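PDB 4XE7: uncharacterized protein, which probably assembles into actin-like filaments driven by nucleotide binding and hydrolysis, serving plasmid segregation as a ParM-type bacterial cytoskeletal protein. Local coordinates for residues A[24-27]-A[33-36]; A[65-70]-A[138-143]; A[262-267]-A[374-379]; A[269-274]-A[337-342]. All blocks are in the same frame, centred on the assembly; numbering follows the deposited sequence.

Interaction 1: residues A[24-27]-A[33-36]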
# COMPACT_ATOMS: atom_id res chain seq x y z
N ILE A 24 3.78 0.81 -6.19
CA ILE A 24 3.91 0.06 -7.43
C ILE A 24 3.62 -1.41 -7.18
O ILE A 24 3.96 -1.95 -6.13
CB ILE A 24 5.32 0.21 -8.05
CG1 ILE A 24 5.45 -0.54 -9.37
CG2 ILE A 24 6.39 -0.32 -7.09
CD1 ILE A 24 6.87 -0.37 -10.03
N SER A 25 2.96 -2.04 -8.14
CA SER A 25 2.89 -3.49 -8.20
C SER A 25 3.41 -3.94 -9.56
O SER A 25 2.99 -3.40 -10.58
CB SER A 25 1.46 -3.99 -7.97
OG SER A 25 1.07 -3.83 -6.62
N PHE A 26 4.33 -4.90 -9.60
CA PHE A 26 4.84 -5.33 -10.90
C PHE A 26 5.05 -6.83 -10.93
O PHE A 26 5.01 -7.49 -9.90
CB PHE A 26 6.15 -4.61 -11.26
CG PHE A 26 7.29 -4.94 -10.34
CD1 PHE A 26 8.27 -5.84 -10.72
CD2 PHE A 26 7.39 -4.34 -9.09
CE1 PHE A 26 9.34 -6.15 -9.87
CE2 PHE A 26 8.45 -4.65 -8.23
CZ PHE A 26 9.42 -5.55 -8.63
N LEU A 27 5.26 -7.37 -12.12
CA LEU A 27 5.56 -8.79 -12.22
C LEU A 27 7.07 -8.99 -12.20
O LEU A 27 7.81 -8.40 -12.99
CB LEU A 27 4.94 -9.39 -13.48
CG LEU A 27 3.41 -9.38 -13.46
CD1 LEU A 27 2.82 -9.93 -14.76
CD2 LEU A 27 2.89 -10.18 -12.24
N ILE A 33 3.40 -11.16 -8.52
CA ILE A 33 3.20 -9.74 -8.23
C ILE A 33 4.08 -9.32 -7.07
O ILE A 33 4.01 -9.91 -6.01
CB ILE A 33 1.72 -9.42 -7.89
CG1 ILE A 33 0.83 -9.85 -9.06
CG2 ILE A 33 1.54 -7.92 -7.56
CD1 ILE A 33 -0.64 -9.65 -8.83
N GLU A 34 4.92 -8.31 -7.30
CA GLU A 34 5.80 -7.75 -6.28
C GLU A 34 5.44 -6.27 -6.06
O GLU A 34 5.23 -5.53 -7.02
CB GLU A 34 7.26 -7.92 -6.70
CG GLU A 34 8.28 -7.59 -5.63
CD GLU A 34 9.64 -8.20 -5.93
OE1 GLU A 34 9.69 -9.38 -6.35
OE2 GLU A 34 10.67 -7.51 -5.76
N SER A 35 5.35 -5.84 -4.80
CA SER A 35 4.91 -4.48 -4.49
C SER A 35 5.76 -3.81 -3.44
O SER A 35 6.25 -4.47 -2.49
CB SER A 35 3.46 -4.48 -4.01
OG SER A 35 2.59 -4.98 -5.00
N PHE A 36 5.93 -2.50 -3.60
CA PHE A 36 6.48 -1.66 -2.54
C PHE A 36 5.93 -0.24 -2.66
O PHE A 36 5.27 0.11 -3.65
CB PHE A 36 8.01 -1.66 -2.57
CG PHE A 36 8.61 -1.15 -3.86
CD1 PHE A 36 8.95 -2.03 -4.87
CD2 PHE A 36 8.85 0.21 -4.04
CE1 PHE A 36 9.51 -1.57 -6.06
CE2 PHE A 36 9.43 0.68 -5.22
CZ PHE A 36 9.74 -0.22 -6.24

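Interaction 2: residues A[65-70]-A[138-143]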
# COMPACT_ATOMS: atom_id res chain seq x y z
N GLU A 65 15.00 -6.39 8.02
CA GLU A 65 13.87 -5.91 7.22
C GLU A 65 14.00 -6.02 5.67
O GLU A 65 15.11 -6.05 5.11
CB GLU A 65 13.62 -4.45 7.59
CG GLU A 65 13.27 -4.14 9.07
CD GLU A 65 12.61 -5.27 9.90
OE1 GLU A 65 11.61 -5.88 9.43
OE2 GLU A 65 13.05 -5.51 11.05
N LYS A 66 12.83 -6.04 5.01
CA LYS A 66 12.67 -6.12 3.55
C LYS A 66 12.64 -4.72 2.89
O LYS A 66 12.48 -3.71 3.59
CB LYS A 66 11.38 -6.91 3.19
CG LYS A 66 10.98 -6.87 1.70
CD LYS A 66 10.16 -8.03 1.19
CE LYS A 66 10.28 -8.10 -0.34
NZ LYS A 66 9.10 -8.68 -1.02
N ASP A 67 12.81 -4.68 1.57
CA ASP A 67 12.76 -3.45 0.78
C ASP A 67 13.89 -2.54 1.24
O ASP A 67 13.72 -1.34 1.40
CB ASP A 67 11.40 -2.74 0.91
CG ASP A 67 10.23 -3.56 0.37
OD1 ASP A 67 10.42 -4.30 -0.63
OD2 ASP A 67 9.12 -3.45 0.92
N GLU A 68 15.06 -3.13 1.47
CA GLU A 68 16.20 -2.34 1.90
C GLU A 68 16.63 -1.44 0.76
O GLU A 68 17.25 -0.41 0.99
CB GLU A 68 17.36 -3.24 2.35
CG GLU A 68 17.07 -4.02 3.62
CD GLU A 68 18.22 -4.92 4.05
OE1 GLU A 68 18.64 -5.78 3.24
OE2 GLU A 68 18.69 -4.78 5.20
N ASP A 69 16.26 -1.80 -0.47
CA ASP A 69 16.76 -1.03 -1.60
C ASP A 69 16.07 0.32 -1.78
O ASP A 69 16.48 1.10 -2.63
CB ASP A 69 16.67 -1.85 -2.89
CG ASP A 69 15.25 -2.30 -3.22
OD1 ASP A 69 14.32 -2.08 -2.41
OD2 ASP A 69 15.07 -2.90 -4.30
N ILE A 70 15.04 0.61 -0.98
CA ILE A 70 14.42 1.93 -1.06
C ILE A 70 14.70 2.78 0.17
O ILE A 70 14.22 3.92 0.26
CB ILE A 70 12.91 1.84 -1.26
CG1 ILE A 70 12.26 1.15 -0.07
CG2 ILE A 70 12.60 1.12 -2.57
CD1 ILE A 70 10.78 1.29 -0.02
N ALA A 138 12.92 -2.06 -12.02
CA ALA A 138 13.71 -2.47 -13.17
C ALA A 138 15.05 -3.03 -12.69
O ALA A 138 15.52 -4.06 -13.18
CB ALA A 138 13.90 -1.31 -14.14
N ALA A 139 15.64 -2.36 -11.69
CA ALA A 139 16.85 -2.84 -11.04
C ALA A 139 16.64 -4.23 -10.43
O ALA A 139 17.47 -5.11 -10.62
CB ALA A 139 17.32 -1.85 -9.98
N ARG A 140 15.52 -4.42 -9.72
CA ARG A 140 15.22 -5.70 -9.07
C ARG A 140 15.14 -6.87 -10.05
O ARG A 140 15.49 -7.99 -9.70
CB ARG A 140 13.89 -5.61 -8.32
CG ARG A 140 13.96 -4.77 -7.07
CD ARG A 140 12.65 -4.83 -6.30
NE ARG A 140 12.76 -4.09 -5.06
CZ ARG A 140 11.87 -4.15 -4.08
NH1 ARG A 140 10.79 -4.91 -4.23
NH2 ARG A 140 12.05 -3.43 -2.98
N ILE A 141 14.68 -6.62 -11.26
CA ILE A 141 14.52 -7.70 -12.20
C ILE A 141 15.69 -7.71 -13.19
O ILE A 141 15.64 -8.39 -14.22
CB ILE A 141 13.16 -7.61 -12.91
CG1 ILE A 141 13.12 -6.46 -13.91
CG2 ILE A 141 12.06 -7.42 -11.87
CD1 ILE A 141 11.78 -6.35 -14.62
N GLY A 142 16.74 -6.98 -12.86
CA GLY A 142 17.99 -7.04 -13.59
C GLY A 142 17.99 -6.49 -15.00
O GLY A 142 18.68 -7.01 -15.87
N LYS A 143 17.23 -5.42 -15.23
CA LYS A 143 17.12 -4.86 -16.57
C LYS A 143 17.41 -3.36 -16.57
O LYS A 143 16.75 -2.59 -15.86
CB LYS A 143 15.71 -5.08 -17.15
CG LYS A 143 15.28 -6.55 -17.33
CD LYS A 143 13.80 -6.55 -17.77
CE LYS A 143 13.16 -7.93 -17.68
NZ LYS A 143 13.64 -8.83 -18.77
O HOH W 1 8.69 -5.44 -2.25

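Interaction 3: residues A[262-267]-A[374-379]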
# COMPACT_ATOMS: atom_id res chain seq x y z
N LEU A 262 -14.38 5.52 12.94
CA LEU A 262 -14.30 4.16 13.46
C LEU A 262 -12.99 3.49 13.00
O LEU A 262 -12.88 3.02 11.87
CB LEU A 262 -15.51 3.33 13.00
CG LEU A 262 -15.60 1.89 13.54
CD1 LEU A 262 -15.52 1.84 15.07
CD2 LEU A 262 -16.87 1.19 13.06
N GLY A 263 -12.00 3.46 13.90
CA GLY A 263 -10.66 2.97 13.58
C GLY A 263 -10.28 1.81 14.49
O GLY A 263 -11.01 1.52 15.44
N THR A 264 -9.17 1.15 14.22
CA THR A 264 -8.65 0.13 15.14
C THR A 264 -7.87 0.72 16.33
O THR A 264 -7.69 0.04 17.36
CB THR A 264 -7.72 -0.87 14.44
OG1 THR A 264 -6.67 -0.14 13.77
CG2 THR A 264 -8.51 -1.73 13.43
N ASN A 265 -7.42 1.96 16.18
CA ASN A 265 -6.54 2.60 17.16
C ASN A 265 -7.02 2.47 18.60
O ASN A 265 -6.31 1.93 19.45
CB ASN A 265 -6.35 4.10 16.83
CG ASN A 265 -5.34 4.34 15.72
OD1 ASN A 265 -4.58 3.44 15.35
ND2 ASN A 265 -5.33 5.56 15.19
N LYS A 266 -8.23 2.93 18.87
CA LYS A 266 -8.71 2.90 20.25
C LYS A 266 -8.86 1.48 20.80
O LYS A 266 -8.72 1.27 22.00
CB LYS A 266 -10.04 3.65 20.36
CG LYS A 266 -10.03 4.94 19.56
CD LYS A 266 -10.75 6.07 20.27
CE LYS A 266 -10.48 7.40 19.59
NZ LYS A 266 -11.25 8.50 20.22
N TYR A 267 -9.14 0.50 19.93
CA TYR A 267 -9.32 -0.89 20.37
C TYR A 267 -7.99 -1.52 20.73
O TYR A 267 -7.86 -2.25 21.72
CB TYR A 267 -10.04 -1.74 19.30
CG TYR A 267 -11.42 -1.22 18.99
CD1 TYR A 267 -12.55 -1.75 19.63
CD2 TYR A 267 -11.61 -0.15 18.09
CE1 TYR A 267 -13.83 -1.24 19.36
CE2 TYR A 267 -12.87 0.36 17.83
CZ TYR A 267 -13.98 -0.19 18.46
OH TYR A 267 -15.23 0.32 18.19
N VAL A 374 -9.60 -5.18 8.60
CA VAL A 374 -10.13 -6.52 8.33
C VAL A 374 -9.23 -7.57 8.97
O VAL A 374 -9.70 -8.59 9.48
CB VAL A 374 -10.26 -6.78 6.83
CG1 VAL A 374 -10.84 -8.14 6.57
CG2 VAL A 374 -11.16 -5.73 6.19
N LEU A 375 -7.93 -7.29 8.97
CA LEU A 375 -6.94 -8.18 9.55
C LEU A 375 -7.05 -8.19 11.07
O LEU A 375 -7.01 -9.25 11.68
CB LEU A 375 -5.54 -7.75 9.13
CG LEU A 375 -5.28 -7.63 7.62
CD1 LEU A 375 -3.93 -6.97 7.37
CD2 LEU A 375 -5.35 -8.99 6.95
N PHE A 376 -7.18 -7.02 11.67
CA PHE A 376 -7.36 -6.92 13.11
C PHE A 376 -8.67 -7.59 13.56
O PHE A 376 -8.69 -8.35 14.55
CB PHE A 376 -7.33 -5.45 13.55
CG PHE A 376 -7.58 -5.25 15.03
CD1 PHE A 376 -6.64 -5.65 15.97
CD2 PHE A 376 -8.74 -4.64 15.47
CE1 PHE A 376 -6.86 -5.47 17.32
CE2 PHE A 376 -8.97 -4.44 16.83
CZ PHE A 376 -8.03 -4.86 17.76
N GLY A 377 -9.74 -7.31 12.81
CA GLY A 377 -11.08 -7.77 13.16
C GLY A 377 -11.50 -9.08 12.52
O GLY A 377 -12.66 -9.48 12.62
N TYR A 378 -10.54 -9.75 11.88
CA TYR A 378 -10.82 -10.96 11.11
C TYR A 378 -11.61 -12.03 11.90
O TYR A 378 -12.52 -12.64 11.35
CB TYR A 378 -9.51 -11.58 10.57
CG TYR A 378 -9.76 -12.77 9.66
CD1 TYR A 378 -9.72 -14.07 10.15
CD2 TYR A 378 -10.07 -12.59 8.31
CE1 TYR A 378 -9.97 -15.18 9.30
CE2 TYR A 378 -10.32 -13.67 7.47
CZ TYR A 378 -10.26 -14.96 7.97
OH TYR A 378 -10.51 -16.04 7.14
N ALA A 379 -11.26 -12.26 13.17
CA ALA A 379 -11.90 -13.34 13.92
C ALA A 379 -13.41 -13.18 13.99
O ALA A 379 -14.15 -14.17 13.98
CB ALA A 379 -11.32 -13.43 15.34

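Interaction 4: residues A[269-274]-A[337-342]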
# COMPACT_ATOMS: atom_id res chain seq x y z
N ASP A 269 -5.33 0.26 21.63
CA ASP A 269 -4.82 0.94 22.82
C ASP A 269 -5.34 0.27 24.07
O ASP A 269 -4.59 0.06 25.03
CB ASP A 269 -5.19 2.42 22.83
CG ASP A 269 -4.51 3.19 21.70
OD1 ASP A 269 -3.51 2.67 21.16
OD2 ASP A 269 -4.96 4.30 21.36
N GLU A 270 -6.62 -0.08 24.05
CA GLU A 270 -7.24 -0.72 25.20
C GLU A 270 -6.63 -2.09 25.45
O GLU A 270 -6.38 -2.47 26.60
CB GLU A 270 -8.75 -0.84 25.00
CG GLU A 270 -9.48 -1.39 26.21
CD GLU A 270 -10.99 -1.27 26.07
OE1 GLU A 270 -11.47 -1.09 24.93
OE2 GLU A 270 -11.68 -1.36 27.10
N ILE A 271 -6.41 -2.84 24.36
CA ILE A 271 -5.73 -4.13 24.46
C ILE A 271 -4.33 -3.97 25.07
O ILE A 271 -3.94 -4.72 25.98
CB ILE A 271 -5.62 -4.82 23.08
CG1 ILE A 271 -6.97 -5.41 22.68
CG2 ILE A 271 -4.57 -5.95 23.10
CD1 ILE A 271 -7.08 -5.68 21.19
N LEU A 272 -3.56 -3.01 24.57
CA LEU A 272 -2.20 -2.81 25.08
C LEU A 272 -2.22 -2.51 26.57
O LEU A 272 -1.39 -3.03 27.32
CB LEU A 272 -1.49 -1.68 24.31
CG LEU A 272 -1.24 -2.18 22.87
CD1 LEU A 272 -0.74 -1.08 21.99
CD2 LEU A 272 -0.27 -3.34 22.87
N LYS A 273 -3.18 -1.70 27.00
CA LYS A 273 -3.32 -1.39 28.42
C LYS A 273 -3.60 -2.62 29.26
O LYS A 273 -2.96 -2.83 30.32
CB LYS A 273 -4.43 -0.36 28.66
CG LYS A 273 -4.90 -0.35 30.12
CD LYS A 273 -5.79 0.85 30.43
CE LYS A 273 -7.24 0.46 30.56
NZ LYS A 273 -7.81 0.02 29.26
N ASN A 274 -4.58 -3.42 28.82
CA ASN A 274 -4.93 -4.68 29.49
C ASN A 274 -3.80 -5.69 29.49
O ASN A 274 -3.66 -6.47 30.44
CB ASN A 274 -6.17 -5.32 28.85
CG ASN A 274 -7.43 -4.51 29.08
OD1 ASN A 274 -7.54 -3.83 30.10
ND2 ASN A 274 -8.37 -4.58 28.15
N THR A 337 -4.50 -14.27 25.05
CA THR A 337 -5.48 -14.57 24.00
C THR A 337 -6.84 -13.94 24.31
O THR A 337 -7.46 -13.29 23.44
CB THR A 337 -5.63 -16.11 23.83
OG1 THR A 337 -4.37 -16.67 23.43
CG2 THR A 337 -6.67 -16.44 22.77
N ASP A 338 -7.31 -14.11 25.55
CA ASP A 338 -8.56 -13.49 25.99
C ASP A 338 -8.58 -11.97 25.84
O ASP A 338 -9.59 -11.39 25.43
CB ASP A 338 -8.86 -13.84 27.46
CG ASP A 338 -7.86 -13.22 28.44
OD1 ASP A 338 -8.30 -12.43 29.33
OD2 ASP A 338 -6.64 -13.52 28.35
N ILE A 339 -7.49 -11.31 26.20
CA ILE A 339 -7.43 -9.85 26.11
C ILE A 339 -7.47 -9.36 24.66
O ILE A 339 -8.20 -8.42 24.33
CB ILE A 339 -6.15 -9.34 26.79
CG1 ILE A 339 -6.24 -9.61 28.30
CG2 ILE A 339 -5.92 -7.87 26.50
CD1 ILE A 339 -4.92 -9.44 29.03
N VAL A 340 -6.70 -10.01 23.79
CA VAL A 340 -6.63 -9.61 22.39
C VAL A 340 -7.94 -9.95 21.69
O VAL A 340 -8.53 -9.09 21.03
CB VAL A 340 -5.44 -10.29 21.65
CG1 VAL A 340 -5.50 -10.04 20.13
CG2 VAL A 340 -4.10 -9.83 22.25
N MET A 341 -8.43 -11.18 21.85
CA MET A 341 -9.70 -11.60 21.21
C MET A 341 -10.87 -10.70 21.63
O MET A 341 -11.74 -10.39 20.81
CB MET A 341 -10.00 -13.08 21.51
CG MET A 341 -11.13 -13.68 20.68
SD MET A 341 -10.95 -13.54 18.87
CE MET A 341 -9.29 -13.99 18.64
N ASP A 342 -10.88 -10.26 22.90
CA ASP A 342 -11.91 -9.32 23.39
C ASP A 342 -11.97 -8.01 22.60
O ASP A 342 -13.05 -7.52 22.23
CB ASP A 342 -11.68 -8.97 24.87
CG ASP A 342 -12.18 -10.05 25.82
OD1 ASP A 342 -12.88 -10.97 25.36
OD2 ASP A 342 -11.86 -9.96 27.03
O HOH W 2 -9.03 -6.16 25.96

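Interaction 1: residues A[24-27]-A[33-36]
I24 faces F36 and F26 faces E34 as antiparallel hydrogen-bonded pairs, alternating with the non-hydrogen-bonded pairs S25–S35 and L27–I33, on strand axes that approach to 4.4 Å. The four backbone bonds run from 2.7 Å (E34 N to F26 O) to 3.3 Å (F36 N to I24 O). One face of the hairpin carries I24, F26, E34 and F36. With its CG between its own backbone N and carbonyl carbon (chi1 60°), F36 brings its ring alongside I24, whose branch methyl CG2 lies over the ring centre in a CH-pi contact, 3.5 Å from the centroid. F26 adopts the same first torsion, and E34 CB lies above one face of its ring, toward the rim, 4.0 Å from the centroid. The two rings meet obliquely, F26 CE2 to F36 CE1 at 3.9 Å. The extended E34 chain runs alongside F26, its carboxylate turned 54° from the ring, and its oxygens reach N28 and R140. On the other face, with L27 and I33, S25 OG and S35 OG share a short 2.5 Å hydrogen bond, and S25 OG also bonds S404 of helix 402-418. L27 CD2 touches I33 CG1 beside them. The hairpin thus has a largely aromatic face packed against helix 123-140, and another where the paired hydroxyls and S404 form a polar link to helix 402-418 beside the L27–I33 contact.

Interaction 2: residues A[65-70]-A[138-143]
The R140 guanidinium is met at its edge by D69, D67 and a water, all close to its plane, while F36 of strand 33-45 packs against the same group. D69 takes it side-on: NE donates to OD2 and NH2 to OD1, each bond 2.7 Å long and each using the syn lone pair of its oxygen. Carboxylate and guanidinium are turned only 19° from each other, so this twin salt bridge is nearly coplanar. D67 approaches differently. Its OD1 receives R140 NH2 at 3.0 Å from 35° above the carboxylate plane, and NH2 is shared with D69. A water links D67 and R140 a second time, donating to D67 OD1 at 2.6 Å and accepting from R140 NH1 at 2.9 Å; E34 gives NH1 a further ionic partner. With R140 extended from CG to NE, its charged end is carried clear of the helix and held against rotation on several sides. Three carboxylates around one guanidinium would be expected to stabilise its positive charge. D69 OD2 is also bonded by Y184 OH. The network ties the loop before strand 73-79 to the C-terminal end of helix 123-140. Just beyond R140 that helix ends in a Schellman motif, with G142 at positive phi as the C-prime residue, G142 N bonded to A139 O and K143 N to A138 O.

Interaction 3: residues A[262-267]-A[374-379]
F376 is touched on one flank by T264 and Y267, through carbon atoms alone. Its CG is swung anti to the backbone N (chi1 177°), which extends the ring from helix 372-376 toward the start of helix 265-279. T264 answers with its methyl: OG1 occupies the place between backbone N and carbonyl carbon (chi1 55°), leaving CG2 beside the N and directed at the ring, 3.6 Å from F376 CD2. The same methyl lies 3.9 Å from F376 CB, the two side chains running antiparallel alongside one another. Further along the ring, Y267 CB reaches F376 CE2 at 3.8 Å and F376 CZ at 4.0 Å. Both carbons, T264 CG2 and Y267 CB, approach the ring obliquely. Only the root of Y267 takes part: CB touches, and the phenol leads away from F376. In actin-like folds a glycine-rich turn before such a helix belongs to the adenosine-binding motif, and the glycines leading into helix 372-376 are consistent with that role, although this form holds no nucleotide. T264 is backbone-bonded to G238, in the turn between strands 232-237 and 242-248, whose sequence resembles the second phosphate loop of the family. Y347 of helix 337-362 joins both aromatics, making edge-to-face contacts with Y267 and with F376. The Y267 hydroxyl bonds D350 on that helix, and F376 continues onto I268 and I271, one and four residues beyond Y267.

Interaction 4: residues A[269-274]-A[337-342]
An antiparallel helix pair brings I271 and N274 of helix 265-279 against I339 and V340 at the start of helix 337-362, the segment axes running 165° apart in direction and 9.2 Å apart at closest. I271 enters the interface with both branches. Its CG1 sits beside the backbone oxygen of I339 at 3.6 Å, and the terminal CD1 extends to V340 O at 3.7 Å. CG2, placed anti to the backbone N by chi1 of -75° for CG1, meets V340 CG2 at 4.0 Å and also lies near I339 CG2. I339 points back past I271 and divides its methyls over N274: CG2 rests on N274 CB at 3.5 Å, and CD1 on N274 O, also at 3.5 Å. N274 therefore offers the aliphatic base of its side chain to the isoleucine while its amide bends off to a water. That water accepts from N274 ND2 at 2.8 Å and donates to I339 O at 2.9 Å, linking the two helices by a polar route next to the apolar one. Between the two segments the contact is van der Waals packing with this water bridge beside it. Around it, F303 of helix 300-317 covers I271, and L307 of that helix and F325 of a loop cover V340. D338 adds a salt bridge to R278, one turn further along helix 265-279, and I339 also rests on I275 and R278, extending the seam between the two helices.

Along the chain, interaction 1 closes before interaction 2 opens, both before interaction 3 opens, and interaction 4 is nested within the loop closed by interaction 3. Interactions 1 and 2 have centres 11 Å apart and meet at R140, which joins strand 33-45 of the eight-stranded sheet to the end of helix 123-140. Interactions 3 and 4, centres 12 Å apart, share helix 265-279 and touch through F376 with I271 and A379 with M341. The two pairs stand well apart: about 14 Å separates the nearest atoms of interactions 1 and 3. They lie in separate parts of the fold, consistent with the two-lobed actin fold and its central nucleotide cleft.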